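Local coordinates for protein inorganic pyrophosphatase (Anaplasma phagocytophilum, PDB 3LD3) that probably hydrolyses inorganic pyrophosphate to two phosphate ions with the help of magnesium, as a homohexameric enzyme of the PPase family, at residues I80-V91 with L186-A194; V106-V114 with K126-V135. One frame throughout, in Å; residues are numbered along the deposited sequence.

Interaction 1: residues I80-V91 with L186-A194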
ATOM      1  N   ILE A  80       8.449  -7.822 -24.781  1.00  8.55           N
ATOM      2  CA  ILE A  80       8.385  -9.182 -25.309  1.00  8.19           C
ATOM      3  C   ILE A  80       9.801  -9.708 -25.504  1.00  8.77           C
ATOM      4  O   ILE A  80      10.589  -9.151 -26.299  1.00  9.02           O
ATOM      5  CB  ILE A  80       7.622  -9.257 -26.669  1.00  8.03           C
ATOM      6  CG1 ILE A  80       6.250  -8.580 -26.594  1.00  8.59           C
ATOM      7  CG2 ILE A  80       7.490 -10.707 -27.083  1.00  7.92           C
ATOM      8  CD1 ILE A  80       5.531  -8.471 -27.959  1.00  8.24           C
ATOM      9  N   PRO A  81      10.169 -10.767 -24.775  1.00 10.46           N
ATOM     10  CA  PRO A  81      11.495 -11.350 -25.001  1.00 11.28           C
ATOM     11  C   PRO A  81      11.726 -11.833 -26.431  1.00 13.21           C
ATOM     12  O   PRO A  81      10.789 -12.273 -27.097  1.00 12.53           O
ATOM     13  CB  PRO A  81      11.517 -12.559 -24.044  1.00 11.79           C
ATOM     14  CG  PRO A  81      10.539 -12.250 -23.002  1.00 12.06           C
ATOM     15  CD  PRO A  81       9.428 -11.491 -23.716  1.00 10.59           C
ATOM     16  N   ASN A  82      12.970 -11.743 -26.891  1.00 13.94           N
ATOM     17  CA  ASN A  82      13.344 -12.302 -28.177  1.00 15.98           C
ATOM     18  C   ASN A  82      12.665 -11.597 -29.342  1.00 15.13           C
ATOM     19  O   ASN A  82      12.217 -12.258 -30.296  1.00 16.19           O
ATOM     20  CB  ASN A  82      12.983 -13.780 -28.248  1.00 16.82           C
ATOM     21  CG  ASN A  82      14.108 -14.634 -27.989  1.00 23.28           C
ATOM     22  OD1 ASN A  82      14.782 -14.490 -26.964  1.00 30.40           O
ATOM     23  ND2 ASN A  82      14.368 -15.560 -28.916  1.00 29.70           N
ATOM     24  N   THR A  83      12.562 -10.279 -29.220  1.00 15.02           N
ATOM     25  CA  THR A  83      12.049  -9.432 -30.275  1.00 14.99           C
ATOM     26  C   THR A  83      13.019  -8.279 -30.533  1.00 16.37           C
ATOM     27  O   THR A  83      13.719  -7.818 -29.622  1.00 16.14           O
ATOM     28  CB  THR A  83      10.631  -8.895 -29.975  1.00 14.52           C
ATOM     29  OG1 THR A  83      10.618  -8.118 -28.770  1.00 12.56           O
ATOM     30  CG2 THR A  83       9.643 -10.040 -29.892  1.00 12.65           C
ATOM     31  N   ILE A  84      13.071  -7.840 -31.788  1.00 17.17           N
ATOM     32  CA  ILE A  84      13.803  -6.621 -32.149  1.00 18.19           C
ATOM     33  C   ILE A  84      12.884  -5.691 -32.929  1.00 18.46           C
ATOM     34  O   ILE A  84      12.601  -5.942 -34.089  1.00 18.36           O
ATOM     35  CB  ILE A  84      15.076  -6.920 -32.963  1.00 18.80           C
ATOM     36  CG1 ILE A  84      16.048  -7.760 -32.150  1.00 19.66           C
ATOM     37  CG2 ILE A  84      15.784  -5.597 -33.356  1.00 19.45           C
ATOM     38  CD1 ILE A  84      17.263  -8.212 -32.921  1.00 22.88           C
ATOM     39  N   ALA A  85      12.410  -4.637 -32.267  1.00 19.12           N
ATOM     40  CA  ALA A  85      11.527  -3.635 -32.871  1.00 19.99           C
ATOM     41  C   ALA A  85      12.342  -2.681 -33.745  1.00 21.09           C
ATOM     42  O   ALA A  85      13.558  -2.788 -33.816  1.00 20.38           O
ATOM     43  CB  ALA A  85      10.802  -2.866 -31.795  1.00 19.76           C
ATOM     44  N   GLY A  86      11.656  -1.744 -34.396  1.00 23.17           N
ATOM     45  CA  GLY A  86      12.289  -0.815 -35.328  1.00 24.04           C
ATOM     46  C   GLY A  86      13.446  -0.037 -34.751  1.00 25.02           C
ATOM     47  O   GLY A  86      14.405   0.275 -35.459  1.00 25.66           O
ATOM     48  N   ASP A  87      13.367   0.278 -33.462  1.00 25.08           N
ATOM     49  CA  ASP A  87      14.411   1.036 -32.804  1.00 25.55           C
ATOM     50  C   ASP A  87      15.548   0.186 -32.209  1.00 25.10           C
ATOM     51  O   ASP A  87      16.392   0.734 -31.506  1.00 24.62           O
ATOM     52  CB  ASP A  87      13.804   1.965 -31.734  1.00 26.31           C
ATOM     53  CG  ASP A  87      13.279   1.216 -30.500  1.00 27.92           C
ATOM     54  OD1 ASP A  87      13.294  -0.025 -30.478  1.00 30.47           O
ATOM     55  OD2 ASP A  87      12.841   1.881 -29.545  1.00 31.18           O
ATOM     56  N   GLY A  88      15.558  -1.124 -32.480  1.00 24.25           N
ATOM     57  CA  GLY A  88      16.637  -2.037 -32.038  1.00 24.04           C
ATOM     58  C   GLY A  88      16.405  -2.728 -30.699  1.00 23.22           C
ATOM     59  O   GLY A  88      17.098  -3.679 -30.340  1.00 23.45           O
ATOM     60  N   ASP A  89      15.431  -2.234 -29.953  1.00 21.95           N
ATOM     61  CA  ASP A  89      15.074  -2.797 -28.661  1.00 21.37           C
ATOM     62  C   ASP A  89      13.919  -3.794 -28.801  1.00 19.25           C
ATOM     63  O   ASP A  89      13.231  -3.804 -29.791  1.00 18.71           O
ATOM     64  CB  ASP A  89      14.651  -1.675 -27.741  1.00 21.80           C
ATOM     65  CG  ASP A  89      15.819  -0.782 -27.331  1.00 26.33           C
ATOM     66  OD1 ASP A  89      16.996  -1.239 -27.399  1.00 29.04           O
ATOM     67  OD2 ASP A  89      15.545   0.367 -26.926  1.00 28.88           O
ATOM     68  N   PRO A  90      13.687  -4.613 -27.779  1.00 17.32           N
ATOM     69  CA  PRO A  90      12.495  -5.445 -27.815  1.00 15.91           C
ATOM     70  C   PRO A  90      11.196  -4.623 -27.839  1.00 14.48           C
ATOM     71  O   PRO A  90      11.186  -3.450 -27.477  1.00 13.94           O
ATOM     72  CB  PRO A  90      12.611  -6.292 -26.530  1.00 17.08           C
ATOM     73  CG  PRO A  90      14.008  -6.096 -26.061  1.00 17.78           C
ATOM     74  CD  PRO A  90      14.424  -4.765 -26.511  1.00 17.37           C
ATOM     75  N   VAL A  91      10.117  -5.235 -28.313  1.00 12.31           N
ATOM     76  CA  VAL A  91       8.827  -4.580 -28.389  1.00 11.65           C
ATOM     77  C   VAL A  91       8.306  -4.288 -26.984  1.00 11.56           C
ATOM     78  O   VAL A  91       8.327  -5.167 -26.119  1.00 10.74           O
ATOM     79  CB  VAL A  91       7.792  -5.496 -29.074  1.00 11.09           C
ATOM     80  CG1 VAL A  91       6.383  -4.854 -29.058  1.00 11.16           C
ATOM     81  CG2 VAL A  91       8.235  -5.849 -30.532  1.00 12.69           C
ATOM     82  N   LEU A 186       3.210  -5.968 -36.409  1.00 12.67           N
ATOM     83  CA  LEU A 186       4.409  -5.328 -35.829  1.00 13.28           C
ATOM     84  C   LEU A 186       5.250  -6.339 -35.027  1.00 12.36           C
ATOM     85  O   LEU A 186       6.493  -6.397 -35.140  1.00 13.22           O
ATOM     86  CB  LEU A 186       3.990  -4.156 -34.950  1.00 13.71           C
ATOM     87  CG  LEU A 186       5.073  -3.312 -34.258  1.00 16.83           C
ATOM     88  CD1 LEU A 186       4.677  -1.833 -34.174  1.00 20.22           C
ATOM     89  CD2 LEU A 186       5.376  -3.874 -32.871  1.00 18.59           C
ATOM     90  N   ILE A 187       4.564  -7.104 -34.191  1.00 12.17           N
ATOM     91  CA  ILE A 187       5.191  -8.167 -33.389  1.00 10.62           C
ATOM     92  C   ILE A 187       5.828  -9.237 -34.284  1.00 12.29           C
ATOM     93  O   ILE A 187       6.978  -9.633 -34.083  1.00 12.10           O
ATOM     94  CB  ILE A 187       4.178  -8.757 -32.380  1.00  9.56           C
ATOM     95  CG1 ILE A 187       3.763  -7.685 -31.350  1.00 10.42           C
ATOM     96  CG2 ILE A 187       4.755 -10.007 -31.681  1.00  9.98           C
ATOM     97  CD1 ILE A 187       2.548  -8.057 -30.564  1.00 11.62           C
ATOM     98  N   ARG A 188       5.099  -9.678 -35.309  1.00 12.86           N
ATOM     99  CA  ARG A 188       5.632 -10.639 -36.275  0.50 13.61           C
ATOM    100  C   ARG A 188       6.971 -10.155 -36.841  1.00 14.01           C
ATOM    101  O   ARG A 188       7.942 -10.912 -36.867  1.00 15.09           O
ATOM    102  CB  ARG A 188       4.625 -10.860 -37.424  0.50 13.39           C
ATOM    103  CG  ARG A 188       5.266 -11.205 -38.751  0.50 13.79           C
ATOM    104  CD  ARG A 188       4.253 -11.210 -39.877  0.50 12.88           C
ATOM    105  NE  ARG A 188       4.865 -11.604 -41.131  0.50 13.21           N
ATOM    106  CZ  ARG A 188       5.062 -12.867 -41.478  0.50 12.21           C
ATOM    107  NH1 ARG A 188       4.715 -13.838 -40.630  0.50 12.68           N
ATOM    108  NH2 ARG A 188       5.627 -13.156 -42.643  0.50 12.67           N
ATOM    109  N   SER A 189       6.988  -8.914 -37.320  1.00 14.88           N
ATOM    110  CA  SER A 189       8.195  -8.275 -37.864  1.00 16.36           C
ATOM    111  C   SER A 189       9.356  -8.269 -36.884  1.00 16.57           C
ATOM    112  O   SER A 189      10.488  -8.548 -37.268  1.00 17.33           O
ATOM    113  CB  SER A 189       7.921  -6.847 -38.295  1.00 16.98           C
ATOM    114  OG  SER A 189       7.150  -6.880 -39.470  1.00 20.49           O
ATOM    115  N   ALA A 190       9.047  -7.971 -35.625  1.00 15.31           N
ATOM    116  CA  ALA A 190      10.066  -7.950 -34.560  1.00 15.75           C
ATOM    117  C   ALA A 190      10.579  -9.350 -34.199  1.00 15.22           C
ATOM    118  O   ALA A 190      11.749  -9.512 -33.865  1.00 15.26           O
ATOM    119  CB  ALA A 190       9.536  -7.221 -33.348  1.00 14.04           C
ATOM    120  N   ILE A 191       9.721 -10.359 -34.288  1.00 15.02           N
ATOM    121  CA  ILE A 191      10.134 -11.746 -34.093  1.00 15.29           C
ATOM    122  C   ILE A 191      11.060 -12.202 -35.228  1.00 16.59           C
ATOM    123  O   ILE A 191      12.054 -12.871 -34.987  1.00 16.76           O
ATOM    124  CB  ILE A 191       8.908 -12.690 -33.974  1.00 14.95           C
ATOM    125  CG1 ILE A 191       8.119 -12.362 -32.691  1.00 15.56           C
ATOM    126  CG2 ILE A 191       9.338 -14.154 -34.068  1.00 14.87           C
ATOM    127  CD1 ILE A 191       6.784 -13.045 -32.597  1.00 14.99           C
ATOM    128  N   ILE A 192      10.708 -11.863 -36.468  1.00 18.44           N
ATOM    129  CA  ILE A 192      11.551 -12.171 -37.628  1.00 20.23           C
ATOM    130  C   ILE A 192      12.892 -11.437 -37.526  1.00 21.33           C
ATOM    131  O   ILE A 192      13.929 -12.015 -37.812  1.00 22.32           O
ATOM    132  CB  ILE A 192      10.876 -11.775 -38.954  1.00 20.76           C
ATOM    133  CG1 ILE A 192       9.658 -12.661 -39.207  1.00 21.89           C
ATOM    134  CG2 ILE A 192      11.879 -11.886 -40.115  1.00 20.91           C
ATOM    135  CD1 ILE A 192       8.701 -12.089 -40.302  1.00 23.23           C
ATOM    136  N   ALA A 193      12.871 -10.177 -37.102  1.00 21.76           N
ATOM    137  CA  ALA A 193      14.108  -9.429 -36.934  1.00 22.95           C
ATOM    138  C   ALA A 193      15.024 -10.123 -35.895  1.00 24.58           C
ATOM    139  O   ALA A 193      16.247 -10.147 -36.061  1.00 25.52           O
ATOM    140  CB  ALA A 193      13.820  -7.979 -36.554  1.00 22.90           C
ATOM    141  N   ALA A 194      14.436 -10.711 -34.852  1.00 25.34           N
ATOM    142  CA  ALA A 194      15.220 -11.398 -33.824  1.00 26.70           C
ATOM    143  C   ALA A 194      15.831 -12.714 -34.323  1.00 28.45           C
ATOM    144  O   ALA A 194      16.910 -13.090 -33.862  1.00 28.13           O
ATOM    145  CB  ALA A 194      14.385 -11.641 -32.576  1.00 25.88           C
TER
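Ile84 and Ala190 meet backbone to backbone where the loop 80-91 lies against helix 186-194. Ile84 N donates to Ala190 O at 3.0 Å, the N-H pointing almost straight at the acceptor (175°) but arriving from above the carbonyl plane. Ala194 N, the partner within the helix, reaches the same oxygen from the opposite face, so two donors grip Ala190 O. The Ile84 side chain then runs along the last turn: CB rests on Ala193 CB at 3.9 Å, CG1 passes over Ala194 CA, and CD1 ends over the peptide joining Ala193 to Ala194, near Ala193 O and Ala194 CA. With CG1 anti to its own carbonyl carbon (chi1 -62°), the chain is laid against these two alanines. Small residues let the loop come this close; Val91 CG2 presses on Ala190 CB at 3.4 Å, tighter than usual van der Waals contact, while Val91 CG1 meets Leu186 CD2. One turn before Ala190, the side chain of Ile80 crosses that of Ile187 at about a right angle, Ile80 CD1 lying 3.9 Å from Ile187 CG1. Thr83 braces the loop from within: OG1 donates to Ile80 O at 2.7 Å and accepts from Val91 N, while its CG2 touches Ile191 CG1. Beyond Ile84, a type I turn from Ala85 to Gly88 carries Asp87, a predicted magnesium ligand, and Asp87 OD1 accepts from Asp89 N in an Asx turn. The contact thus sets the connection between strands 76-79 and 92-95 against helix 180-195, with Val37 of strand 37-41 touching both Ile80 and Ile187.

Interaction 2: residues V106-V114 with K126-V135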
ATOM      1  N   VAL A 106       6.372 -12.680 -15.493  1.00  6.86           N
ATOM      2  CA  VAL A 106       6.071 -12.884 -16.908  1.00  7.57           C
ATOM      3  C   VAL A 106       4.585 -13.137 -17.021  1.00  7.73           C
ATOM      4  O   VAL A 106       3.999 -13.892 -16.228  1.00  7.58           O
ATOM      5  CB  VAL A 106       6.820 -14.067 -17.509  1.00  7.52           C
ATOM      6  CG1 VAL A 106       6.652 -14.060 -19.055  1.00 10.22           C
ATOM      7  CG2 VAL A 106       8.293 -14.047 -17.103  1.00  9.86           C
ATOM      8  N   ILE A 107       3.948 -12.520 -18.010  1.00  7.67           N
ATOM      9  CA  ILE A 107       2.512 -12.737 -18.207  1.00  7.33           C
ATOM     10  C   ILE A 107       2.222 -12.943 -19.687  1.00  7.28           C
ATOM     11  O   ILE A 107       2.824 -12.295 -20.536  1.00  8.16           O
ATOM     12  CB  ILE A 107       1.674 -11.581 -17.594  1.00  6.99           C
ATOM     13  CG1 ILE A 107       0.156 -11.812 -17.738  1.00  7.70           C
ATOM     14  CG2 ILE A 107       2.065 -10.191 -18.190  1.00  6.70           C
ATOM     15  CD1 ILE A 107      -0.692 -10.776 -17.011  1.00  6.95           C
ATOM     16  N   CYS A 108       1.309 -13.875 -19.961  1.00  7.50           N
ATOM     17  CA  CYS A 108       0.829 -14.204 -21.293  1.00  7.42           C
ATOM     18  C   CYS A 108      -0.345 -13.292 -21.646  1.00  7.74           C
ATOM     19  O   CYS A 108      -1.361 -13.225 -20.931  1.00  7.87           O
ATOM     20  CB  CYS A 108       0.458 -15.687 -21.361  1.00  8.14           C
ATOM     21  SG  CYS A 108      -0.044 -16.197 -23.020  1.00 10.98           S
ATOM     22  N   VAL A 109      -0.200 -12.567 -22.755  1.00  7.96           N
ATOM     23  CA  VAL A 109      -1.147 -11.526 -23.108  1.00  8.45           C
ATOM     24  C   VAL A 109      -1.555 -11.596 -24.583  1.00  8.62           C
ATOM     25  O   VAL A 109      -0.878 -12.207 -25.402  1.00  8.41           O
ATOM     26  CB  VAL A 109      -0.568 -10.112 -22.823  1.00  7.86           C
ATOM     27  CG1 VAL A 109      -0.025 -10.048 -21.329  1.00  7.86           C
ATOM     28  CG2 VAL A 109       0.585  -9.770 -23.817  1.00  9.03           C
ATOM     29  N   ARG A 110      -2.686 -10.964 -24.858  1.00  8.82           N
ATOM     30  CA  ARG A 110      -3.233 -10.859 -26.200  1.00 10.10           C
ATOM     31  C   ARG A 110      -3.129  -9.404 -26.625  1.00  9.28           C
ATOM     32  O   ARG A 110      -3.733  -8.559 -25.975  1.00  8.80           O
ATOM     33  CB  ARG A 110      -4.729 -11.152 -26.198  1.00 11.35           C
ATOM     34  CG  ARG A 110      -5.159 -12.519 -26.007  1.00 16.78           C
ATOM     35  CD  ARG A 110      -6.631 -12.592 -26.457  1.00 22.00           C
ATOM     36  NE  ARG A 110      -7.597 -12.018 -25.503  1.00 21.36           N
ATOM     37  CZ  ARG A 110      -8.350 -10.939 -25.731  1.00 15.80           C
ATOM     38  NH1 ARG A 110      -8.200 -10.226 -26.805  1.00 16.09           N
ATOM     39  NH2 ARG A 110      -9.241 -10.562 -24.843  1.00 19.57           N
ATOM     40  N   PRO A 111      -2.370  -9.099 -27.694  1.00  9.95           N
ATOM     41  CA  PRO A 111      -2.345  -7.714 -28.212  1.00  9.67           C
ATOM     42  C   PRO A 111      -3.704  -7.258 -28.713  1.00  9.51           C
ATOM     43  O   PRO A 111      -4.405  -8.024 -29.427  1.00  9.08           O
ATOM     44  CB  PRO A 111      -1.359  -7.784 -29.383  1.00 10.10           C
ATOM     45  CG  PRO A 111      -0.575  -9.011 -29.144  1.00 11.85           C
ATOM     46  CD  PRO A 111      -1.489  -9.976 -28.474  1.00 10.57           C
ATOM     47  N   VAL A 112      -4.075  -6.033 -28.379  1.00  9.09           N
ATOM     48  CA  VAL A 112      -5.352  -5.468 -28.835  1.00  9.29           C
ATOM     49  C   VAL A 112      -5.195  -4.189 -29.665  1.00  9.41           C
ATOM     50  O   VAL A 112      -6.176  -3.714 -30.263  1.00 10.13           O
ATOM     51  CB  VAL A 112      -6.383  -5.235 -27.689  1.00  9.18           C
ATOM     52  CG1 VAL A 112      -6.697  -6.567 -26.977  1.00 11.21           C
ATOM     53  CG2 VAL A 112      -5.948  -4.109 -26.690  1.00  8.66           C
ATOM     54  N   GLY A 113      -3.989  -3.650 -29.733  1.00  9.15           N
ATOM     55  CA  GLY A 113      -3.755  -2.446 -30.512  1.00 10.05           C
ATOM     56  C   GLY A 113      -2.341  -1.972 -30.326  1.00  9.91           C
ATOM     57  O   GLY A 113      -1.530  -2.577 -29.603  1.00  9.66           O
ATOM     58  N   VAL A 114      -2.022  -0.891 -30.995  1.00  9.50           N
ATOM     59  CA  VAL A 114      -0.704  -0.309 -30.875  1.00  9.28           C
ATOM     60  C   VAL A 114      -0.791   1.194 -31.058  1.00 10.49           C
ATOM     61  O   VAL A 114      -1.513   1.664 -31.942  1.00 10.36           O
ATOM     62  CB  VAL A 114       0.276  -0.975 -31.844  1.00  9.88           C
ATOM     63  CG1 VAL A 114      -0.258  -0.979 -33.285  1.00  8.70           C
ATOM     64  CG2 VAL A 114       1.643  -0.362 -31.718  1.00  9.77           C
ATOM     65  N   LYS A 126       4.049   1.540 -28.975  1.00 13.34           N
ATOM     66  CA  LYS A 126       3.700   0.857 -27.727  1.00 12.49           C
ATOM     67  C   LYS A 126       2.493  -0.036 -27.983  1.00 10.94           C
ATOM     68  O   LYS A 126       1.428   0.445 -28.290  1.00 10.95           O
ATOM     69  CB  LYS A 126       3.373   1.867 -26.634  1.00 12.23           C
ATOM     70  CG  LYS A 126       4.525   2.843 -26.305  1.00 14.98           C
ATOM     71  CD  LYS A 126       5.858   2.135 -25.960  1.00 15.99           C
ATOM     72  CE  LYS A 126       6.938   3.219 -25.705  1.00 15.18           C
ATOM     73  NZ  LYS A 126       8.305   2.709 -25.685  1.00 16.60           N
ATOM     74  N   VAL A 127       2.684  -1.346 -27.878  1.00  9.51           N
ATOM     75  CA  VAL A 127       1.602  -2.291 -28.030  1.00  8.71           C
ATOM     76  C   VAL A 127       0.752  -2.240 -26.753  1.00  8.72           C
ATOM     77  O   VAL A 127       1.296  -2.103 -25.645  1.00  9.02           O
ATOM     78  CB  VAL A 127       2.163  -3.710 -28.257  1.00  8.80           C
ATOM     79  CG1 VAL A 127       1.046  -4.809 -28.229  1.00  7.58           C
ATOM     80  CG2 VAL A 127       2.917  -3.782 -29.572  1.00 10.64           C
ATOM     81  N   LEU A 128      -0.561  -2.287 -26.919  1.00  7.34           N
ATOM     82  CA  LEU A 128      -1.522  -2.433 -25.841  1.00  7.97           C
ATOM     83  C   LEU A 128      -2.103  -3.844 -25.824  1.00  8.49           C
ATOM     84  O   LEU A 128      -2.521  -4.356 -26.852  1.00  8.22           O
ATOM     85  CB  LEU A 128      -2.664  -1.430 -25.970  1.00  8.73           C
ATOM     86  CG  LEU A 128      -3.728  -1.410 -24.864  1.00  8.48           C
ATOM     87  CD1 LEU A 128      -3.135  -1.021 -23.477  1.00  8.26           C
ATOM     88  CD2 LEU A 128      -4.936  -0.468 -25.197  1.00  9.67           C
ATOM     89  N   ALA A 129      -2.084  -4.473 -24.648  1.00  7.71           N
ATOM     90  CA  ALA A 129      -2.530  -5.862 -24.511  1.00  7.40           C
ATOM     91  C   ALA A 129      -3.382  -6.060 -23.246  1.00  7.25           C
ATOM     92  O   ALA A 129      -3.350  -5.244 -22.307  1.00  7.96           O
ATOM     93  CB  ALA A 129      -1.317  -6.828 -24.504  1.00  7.22           C
ATOM     94  N   VAL A 130      -4.127  -7.160 -23.231  1.00  7.55           N
ATOM     95  CA  VAL A 130      -4.870  -7.597 -22.060  1.00  7.66           C
ATOM     96  C   VAL A 130      -4.416  -9.017 -21.752  1.00  7.91           C
ATOM     97  O   VAL A 130      -3.825  -9.676 -22.616  1.00  9.57           O
ATOM     98  CB  VAL A 130      -6.391  -7.517 -22.251  1.00  8.41           C
ATOM     99  CG1 VAL A 130      -6.873  -6.033 -22.503  1.00  8.52           C
ATOM    100  CG2 VAL A 130      -6.883  -8.407 -23.401  1.00  8.10           C
ATOM    101  N   PRO A 131      -4.656  -9.508 -20.529  1.00  7.40           N
ATOM    102  CA  PRO A 131      -4.248 -10.891 -20.245  1.00  7.62           C
ATOM    103  C   PRO A 131      -4.929 -11.886 -21.183  1.00  8.57           C
ATOM    104  O   PRO A 131      -6.066 -11.659 -21.604  1.00  9.04           O
ATOM    105  CB  PRO A 131      -4.728 -11.096 -18.814  1.00  7.68           C
ATOM    106  CG  PRO A 131      -4.784  -9.729 -18.234  1.00  6.20           C
ATOM    107  CD  PRO A 131      -5.261  -8.877 -19.348  1.00  7.49           C
ATOM    108  N   ALA A 132      -4.218 -12.948 -21.524  1.00  8.47           N
ATOM    109  CA  ALA A 132      -4.819 -14.094 -22.199  1.00  8.82           C
ATOM    110  C   ALA A 132      -6.014 -14.592 -21.389  1.00  9.24           C
ATOM    111  O   ALA A 132      -6.047 -14.507 -20.171  1.00  8.41           O
ATOM    112  CB  ALA A 132      -3.794 -15.204 -22.377  1.00  9.77           C
ATOM    113  N   THR A 133      -7.003 -15.148 -22.082  1.00  9.80           N
ATOM    114  CA  THR A 133      -8.214 -15.594 -21.392  0.50  9.91           C
ATOM    115  C   THR A 133      -7.953 -16.670 -20.308  1.00 10.07           C
ATOM    116  O   THR A 133      -8.671 -16.689 -19.323  1.00 11.19           O
ATOM    117  CB  THR A 133      -9.320 -16.004 -22.400  0.50  9.38           C
ATOM    118  OG1 THR A 133      -8.784 -16.969 -23.306  0.50  9.52           O
ATOM    119  CG2 THR A 133      -9.836 -14.771 -23.181  0.50  9.47           C
ATOM    120  N   LYS A 134      -6.928 -17.497 -20.431  1.00 11.01           N
ATOM    121  CA  LYS A 134      -6.624 -18.486 -19.382  1.00 12.57           C
ATOM    122  C   LYS A 134      -6.082 -17.826 -18.123  1.00 12.18           C
ATOM    123  O   LYS A 134      -6.078 -18.413 -17.039  1.00 12.48           O
ATOM    124  CB  LYS A 134      -5.622 -19.526 -19.906  1.00 14.88           C
ATOM    125  CG  LYS A 134      -4.271 -18.902 -20.338  1.00 20.15           C
ATOM    126  CD  LYS A 134      -3.387 -19.839 -21.150  1.00 26.18           C
ATOM    127  CE  LYS A 134      -2.189 -19.049 -21.707  1.00 29.73           C
ATOM    128  NZ  LYS A 134      -0.912 -19.725 -21.359  1.00 32.65           N
ATOM    129  N   VAL A 135      -5.620 -16.594 -18.280  1.00  9.56           N
ATOM    130  CA  VAL A 135      -5.089 -15.802 -17.165  1.00  9.42           C
ATOM    131  C   VAL A 135      -6.193 -14.972 -16.505  1.00  8.99           C
ATOM    132  O   VAL A 135      -6.239 -14.868 -15.270  1.00  8.12           O
ATOM    133  CB  VAL A 135      -3.914 -14.890 -17.648  1.00  8.79           C
ATOM    134  CG1 VAL A 135      -3.408 -13.971 -16.520  1.00  7.84           C
ATOM    135  CG2 VAL A 135      -2.781 -15.740 -18.206  1.00  9.72           C
TER
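Leu128 O is gripped by two successive amides of the facing strand: Val112 N at 2.7 Å, nearly straight (174°) and in the carbonyl plane, and Gly113 N in a weak bond of 3.3 Å. This is a classic beta bulge, with Val112 and Gly113 together opposite Leu128, and it shifts the antiparallel register by one residue. Leu128 N closes the pair by donating to Gly113 O. On the other side of the bulge, Arg110 and Val130 form a hydrogen-bonded pair; Arg110 N reaches Val130 O at 2.8 Å, nearly along the C=O axis. Further on, Ala132 N donates to Cys108 O, extending the pairing past the end of strand 126-131.

Arg110 folds back over its partner. A bend at chi3 (-76°) brings the guanidinium over Val130; Val130 CG2 sits against one face, offset toward the rim and 3.5 Å from Arg110 NH2. The NH1 end is held by Ile142 O. Val130 CG2 also meets Val112 CG1, and Val112 CG2 lies 3.9 Å from Leu128 CG, so Arg110, Val112, Leu128 and Val130 pack together. Val109 CG2 touches Ala129 CB at 3.6 Å, and Pro111 CB leans on Val127 CG1. Cys108 SG, anti to its backbone N (chi1 -176°), reaches Ala132 CB and Lys134 CE. At the far end, Lys126 NZ forms salt bridges with Asp92 and Asp124, predicted magnesium ligands, and a hydrogen bond with Tyr77, predicted to bind substrate. Phe66 of a neighbouring subunit packs on Ile107, Pro131 and Val135. The whole is a bulged, twisted beta hairpin within the curled sheet of the soluble PPase fold, leading at Lys126 to the predicted metal site.

How the interactions relate
From the N terminus, the chain first passes through 80-91, the connection between strands 76-79 and 92-95, and does not meet its partner until helix 186-194, so interaction 1 closes a long loop of 94 intervening residues. Interaction 2 is nested inside that loop: strand 106-119 runs on past 114 and turns back into strand 122-131, and 106-114 pairs with 126-135 across only 11 intervening residues. The centres of the two contacts lie about 16 Å apart, yet they touch. Ile187 CD1 packs on Pro111 CG at 3.6 Å, and Val91 CG1 on Val127 CG2 at 3.7 Å. The C-terminal helix and the 80-91 connection thereby both rest on the hairpin, joining them to the sheet.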